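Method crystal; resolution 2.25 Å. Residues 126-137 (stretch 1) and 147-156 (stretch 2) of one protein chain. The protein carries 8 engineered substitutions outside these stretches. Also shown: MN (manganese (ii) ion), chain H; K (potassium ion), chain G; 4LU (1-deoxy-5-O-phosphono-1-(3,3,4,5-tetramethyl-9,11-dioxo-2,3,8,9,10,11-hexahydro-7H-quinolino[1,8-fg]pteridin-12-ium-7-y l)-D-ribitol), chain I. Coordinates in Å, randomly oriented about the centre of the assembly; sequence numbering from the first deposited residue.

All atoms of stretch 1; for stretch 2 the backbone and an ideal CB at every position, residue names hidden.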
# COMPACT_ATOMS: atom_id res chain seq x y z
N ASP B 126 21.01 -19.16 -3.07
CA ASP B 126 22.21 -18.61 -3.74
C ASP B 126 23.36 -19.64 -3.77
O ASP B 126 23.63 -20.29 -2.76
CB ASP B 126 22.72 -17.32 -3.04
CG ASP B 126 21.83 -16.08 -3.29
OD1 ASP B 126 20.83 -16.10 -4.05
OD2 ASP B 126 22.19 -15.04 -2.73
N ALA B 127 24.06 -19.73 -4.90
CA ALA B 127 25.19 -20.66 -5.05
C ALA B 127 26.39 -20.43 -4.12
O ALA B 127 27.15 -21.36 -3.87
CB ALA B 127 25.67 -20.64 -6.47
N GLY B 128 26.58 -19.21 -3.65
CA GLY B 128 27.64 -18.90 -2.70
C GLY B 128 27.66 -17.40 -2.44
O GLY B 128 26.68 -16.71 -2.69
N PRO B 129 28.80 -16.87 -1.97
CA PRO B 129 28.92 -15.44 -1.76
C PRO B 129 28.89 -14.68 -3.10
O PRO B 129 29.41 -15.17 -4.09
CB PRO B 129 30.28 -15.30 -1.11
CG PRO B 129 30.62 -16.66 -0.59
CD PRO B 129 30.04 -17.58 -1.61
N TYR B 130 28.23 -13.52 -3.11
CA TYR B 130 28.13 -12.69 -4.31
C TYR B 130 28.53 -11.28 -4.03
O TYR B 130 28.16 -10.72 -3.00
CB TYR B 130 26.70 -12.67 -4.84
CG TYR B 130 26.42 -13.73 -5.86
CD1 TYR B 130 26.09 -15.00 -5.47
CD2 TYR B 130 26.44 -13.44 -7.21
CE1 TYR B 130 25.81 -15.99 -6.40
CE2 TYR B 130 26.17 -14.41 -8.14
CZ TYR B 130 25.86 -15.69 -7.70
OH TYR B 130 25.56 -16.68 -8.58
N ILE B 131 29.29 -10.71 -4.95
CA ILE B 131 29.60 -9.27 -4.97
C ILE B 131 28.46 -8.64 -5.75
O ILE B 131 28.28 -8.97 -6.91
CB ILE B 131 30.96 -9.00 -5.66
CG1 ILE B 131 32.09 -9.70 -4.89
CG2 ILE B 131 31.23 -7.51 -5.78
CD1 ILE B 131 33.43 -9.57 -5.55
N THR B 132 27.70 -7.75 -5.10
CA THR B 132 26.49 -7.18 -5.69
C THR B 132 26.54 -5.67 -5.90
O THR B 132 25.63 -5.16 -6.49
CB THR B 132 25.27 -7.48 -4.84
OG1 THR B 132 25.53 -7.04 -3.50
CG2 THR B 132 25.01 -8.98 -4.80
N ALA B 133 27.58 -4.99 -5.41
CA ALA B 133 27.62 -3.54 -5.49
C ALA B 133 28.84 -2.96 -6.20
O ALA B 133 29.22 -1.81 -5.96
CB ALA B 133 27.49 -2.94 -4.12
N ALA B 134 29.42 -3.72 -7.09
CA ALA B 134 30.63 -3.32 -7.77
C ALA B 134 30.23 -2.71 -9.09
O ALA B 134 29.50 -3.33 -9.85
CB ALA B 134 31.53 -4.51 -8.05
N ILE B 135 30.73 -1.51 -9.36
CA ILE B 135 30.68 -0.97 -10.70
C ILE B 135 31.80 -1.59 -11.53
O ILE B 135 32.92 -1.72 -11.08
CB ILE B 135 30.69 0.56 -10.75
CG1 ILE B 135 32.01 1.17 -10.27
CG2 ILE B 135 29.52 1.10 -9.96
CD1 ILE B 135 32.07 2.69 -10.48
N LEU B 136 31.47 -2.03 -12.74
CA LEU B 136 32.39 -2.71 -13.63
C LEU B 136 32.74 -1.73 -14.75
O LEU B 136 31.87 -1.36 -15.53
CB LEU B 136 31.75 -3.95 -14.22
CG LEU B 136 32.71 -4.90 -14.96
CD1 LEU B 136 32.14 -6.31 -14.93
CD2 LEU B 136 32.98 -4.46 -16.38
N ILE B 137 34.00 -1.29 -14.80
CA ILE B 137 34.48 -0.33 -15.78
C ILE B 137 35.27 -1.12 -16.84
O ILE B 137 36.15 -1.90 -16.51
CB ILE B 137 35.35 0.72 -15.10
CG1 ILE B 137 34.55 1.45 -14.06
CG2 ILE B 137 35.90 1.74 -16.10
CD1 ILE B 137 35.38 1.96 -12.91
N UNK B 147 32.65 2.15 -20.74
CA UNK B 147 31.32 1.84 -20.21
C UNK B 147 31.40 1.40 -18.74
O UNK B 147 32.35 0.76 -18.33
CB UNK B 147 30.66 0.75 -21.05
N UNK B 148 30.35 1.70 -17.98
CA UNK B 148 30.20 1.25 -16.62
C UNK B 148 28.82 0.55 -16.49
O UNK B 148 27.83 1.05 -16.98
CB UNK B 148 30.34 2.42 -15.65
N UNK B 149 28.80 -0.59 -15.83
CA UNK B 149 27.57 -1.30 -15.48
C UNK B 149 27.78 -2.11 -14.18
O UNK B 149 28.91 -2.28 -13.72
CB UNK B 149 27.14 -2.22 -16.63
N UNK B 150 26.68 -2.61 -13.61
CA UNK B 150 26.77 -3.41 -12.40
C UNK B 150 26.32 -4.83 -12.74
O UNK B 150 25.22 -5.03 -13.26
CB UNK B 150 25.93 -2.81 -11.27
N UNK B 151 27.16 -5.79 -12.38
CA UNK B 151 26.92 -7.24 -12.63
C UNK B 151 27.13 -7.98 -11.33
O UNK B 151 28.03 -7.65 -10.53
CB UNK B 151 27.84 -7.79 -13.72
N UNK B 152 26.27 -8.96 -11.06
CA UNK B 152 26.53 -9.88 -9.97
C UNK B 152 27.78 -10.71 -10.30
O UNK B 152 28.00 -11.09 -11.44
CB UNK B 152 25.32 -10.78 -9.72
N UNK B 153 28.61 -10.91 -9.29
CA UNK B 153 29.83 -11.66 -9.43
C UNK B 153 29.84 -12.76 -8.37
O UNK B 153 29.79 -12.50 -7.17
CB UNK B 153 31.05 -10.75 -9.31
N UNK B 154 29.82 -14.01 -8.80
CA UNK B 154 29.89 -15.15 -7.89
C UNK B 154 31.35 -15.39 -7.53
O UNK B 154 32.20 -15.50 -8.41
CB UNK B 154 29.27 -16.40 -8.51
N UNK B 155 31.65 -15.47 -6.25
CA UNK B 155 33.00 -15.81 -5.83
C UNK B 155 33.14 -17.32 -5.98
O UNK B 155 32.51 -18.07 -5.26
CB UNK B 155 33.28 -15.35 -4.40
N UNK B 156 33.90 -17.75 -6.98
CA UNK B 156 34.07 -19.17 -7.27
C UNK B 156 35.46 -19.73 -6.88
O UNK B 156 35.63 -20.93 -6.83
CB UNK B 156 33.83 -19.40 -8.76
MN MN H . 26.61 2.02 -21.31
K K G . 25.14 1.46 -17.83
C9 4LU I . 22.06 -3.60 -11.65
C8 4LU I . 22.07 -3.36 -10.24
C7 4LU I . 22.25 -4.38 -9.30
C10 4LU I . 22.65 -6.38 -14.10
C6 4LU I . 22.20 -5.81 -9.80
N3 4LU I . 24.05 -8.60 -15.06
C2 4LU I . 23.69 -7.58 -15.91
C13 4LU I . 22.18 -7.17 -7.44
C5 4LU I . 22.41 -7.08 -8.94
C1 4LU I . 22.12 -8.43 -10.98
O2 4LU I . 24.01 -7.66 -17.14
N1 4LU I . 23.02 -6.50 -15.44
C4 4LU I . 23.75 -8.58 -13.73
O4 4LU I . 24.11 -9.52 -12.98
C4A 4LU I . 22.99 -7.40 -13.18
N5 4LU I . 22.65 -7.28 -11.79
C3 4LU I . 22.43 -8.38 -9.67
C12 4LU I . 23.97 -7.05 -8.84
C5A 4LU I . 22.36 -6.00 -11.25
C7M 4LU I . 22.24 -4.07 -7.81
C8M 4LU I . 21.93 -1.91 -9.84
C9A 4LU I . 22.16 -4.88 -12.21
N10 4LU I . 21.98 -5.23 -13.61
C1' 4LU I . 21.60 -4.23 -14.60
C2' 4LU I . 22.74 -3.42 -15.27
O2' 4LU I . 23.73 -2.96 -14.35
C3' 4LU I . 22.11 -2.19 -15.91
O3' 4LU I . 20.99 -2.59 -16.70
C4' 4LU I . 23.13 -1.37 -16.71
O4' 4LU I . 22.72 0.01 -16.96
C5' 4LU I . 23.50 -1.95 -18.07
O5' 4LU I . 24.44 -0.96 -18.53
P 4LU I . 24.87 -0.79 -20.09
O2P 4LU I . 26.04 0.21 -20.13
O3P 4LU I . 25.36 -2.20 -20.54
O1P 4LU I . 23.61 -0.25 -20.77

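Position 147 has extended backbone angles, and its CB points sideways with nothing of stretch 1 within 5.5 Å. The manganese ion and the ligand phosphate lie nearby, so an oxygen-bearing side chain would suit: Asp, Asn, Glu or Gln. It is Asn-147. OD1 binds the manganese ion at 1.9 Å, and ND2 donates to O2P of the ligand at 2.8 Å.

Position 148 is an antiparallel partner of Ile-137. Its CB lies 4.6 Å from CG1 of Ile-137. An apolar, perhaps beta-branched, residue fits. It is Val-148, chi1 t. CG1 meets CB of Ile-135 at 3.8 Å, and CG2 meets CG1 of Ile-137 at 4.1 Å.

Position 149 pairs with Leu-136 through two backbone hydrogen bonds: Leu-136 N to the carbonyl O of 149 at 2.8 Å, and N of 149 to Leu-136 O at 3.2 Å. Small or polar residues are plausible. It is Ser-149. OG hydrogen-bonds a water that also donates to Leu-136 O.

Position 150 has its CB 3.9 Å from Ala-134 O. Ile, Val or Leu would suit. It is Ile-150, whose CG1 packs on CG2 of Ile-135 at 4.1 Å.

Position 151 points its CB sideways, 4.7 Å from Leu-136 CD1. Several long or aromatic residues could reach this leucine. It is His-151. CD2 lies 3.9 Å from Leu-136 CD1, and NE2 shares a hydrogen bond with OG of Ser-149 at 2.7 Å. Two waters link its backbone to stretch 1: one joins His-151 O to Ile-131 O and Ala-134 N, the other joins His-151 N to Ala-134 O.

Position 152 places its CB 3.8 Å from CD2 of Tyr-130. A side chain with an aliphatic stem is favoured. It is Arg-152. CG lies 3.8 Å from CE2 of Tyr-130, and the guanidinium is hydrogen-bonded elsewhere in the structure.

Position 153 pairs with Ile-131 through two backbone hydrogen bonds, and its CB is 4.0 Å from Ile-131 CB. Leu, Ile, Val or Met would fit. It is Leu-153, whose CD1 also reaches CB of Ala-134 at 4.2 Å.

Position 154 has its CB 3.6 Å from CZ of Tyr-130. Any CB here would lie by the ring, so a slim CH2 at CB suits, and a longer chain, apolar or polar, could run on toward Ala-127. It is Gln-154. CB sits over one ring face, and NE2 approaches CB of Ala-127 at 3.4 Å.

Position 155 points toward stretch 1, and its N donates to Pro-129 O at 3.1 Å. A branched apolar residue suits. It is Val-155, whose CG2 lies 4.3 Å from both Pro-129 CB and Ile-131 CG1.

Position 156 points away, so stretch 1 sets no preference. It is Thr-156.

Stretch 2 (147-156) NVSIHRLQVT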
# COMPACT_ATOMS: atom_id res chain seq x y z
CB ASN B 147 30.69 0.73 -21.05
CG ASN B 147 29.18 0.60 -20.83
OD1 ASN B 147 28.40 1.37 -21.40
ND2 ASN B 147 28.76 -0.43 -20.03
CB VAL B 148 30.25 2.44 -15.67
CG1 VAL B 148 30.22 2.00 -14.21
CG2 VAL B 148 31.45 3.34 -16.01
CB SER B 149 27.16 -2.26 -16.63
OG SER B 149 28.30 -2.93 -17.17
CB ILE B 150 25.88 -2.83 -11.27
CG1 ILE B 150 26.43 -1.49 -10.84
CG2 ILE B 150 25.82 -3.80 -10.07
CD1 ILE B 150 25.64 -0.85 -9.70
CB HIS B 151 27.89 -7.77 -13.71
CG HIS B 151 27.80 -7.01 -14.98
ND1 HIS B 151 26.98 -7.39 -16.02
CD2 HIS B 151 28.30 -5.80 -15.33
CE1 HIS B 151 27.02 -6.47 -16.97
NE2 HIS B 151 27.80 -5.49 -16.57
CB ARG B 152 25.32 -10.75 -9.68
CG ARG B 152 25.08 -11.86 -10.68
CD ARG B 152 23.76 -12.55 -10.40
NE ARG B 152 23.64 -13.78 -11.18
CZ ARG B 152 22.53 -14.29 -11.72
NH1 ARG B 152 21.34 -13.69 -11.62
NH2 ARG B 152 22.63 -15.43 -12.39
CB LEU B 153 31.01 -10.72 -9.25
CG LEU B 153 31.03 -9.60 -10.26
CD1 LEU B 153 31.67 -8.37 -9.71
CD2 LEU B 153 31.75 -10.06 -11.50
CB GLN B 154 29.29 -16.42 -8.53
CG GLN B 154 29.08 -17.56 -7.51
CD GLN B 154 28.61 -18.85 -8.13
OE1 GLN B 154 27.99 -18.86 -9.20
NE2 GLN B 154 28.88 -19.95 -7.43
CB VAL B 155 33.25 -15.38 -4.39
CG1 VAL B 155 34.69 -15.68 -3.96
CG2 VAL B 155 32.95 -13.90 -4.24
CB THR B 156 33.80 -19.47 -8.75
OG1 THR B 156 34.71 -18.71 -9.53
CG2 THR B 156 32.36 -19.12 -9.14
O HOH W 1 28.63 -6.42 -8.28
O HOH W 2 29.92 -5.51 -11.44
O HOH W 3 30.68 -1.98 -18.36
O HOH W 4 24.27 2.49 -21.06
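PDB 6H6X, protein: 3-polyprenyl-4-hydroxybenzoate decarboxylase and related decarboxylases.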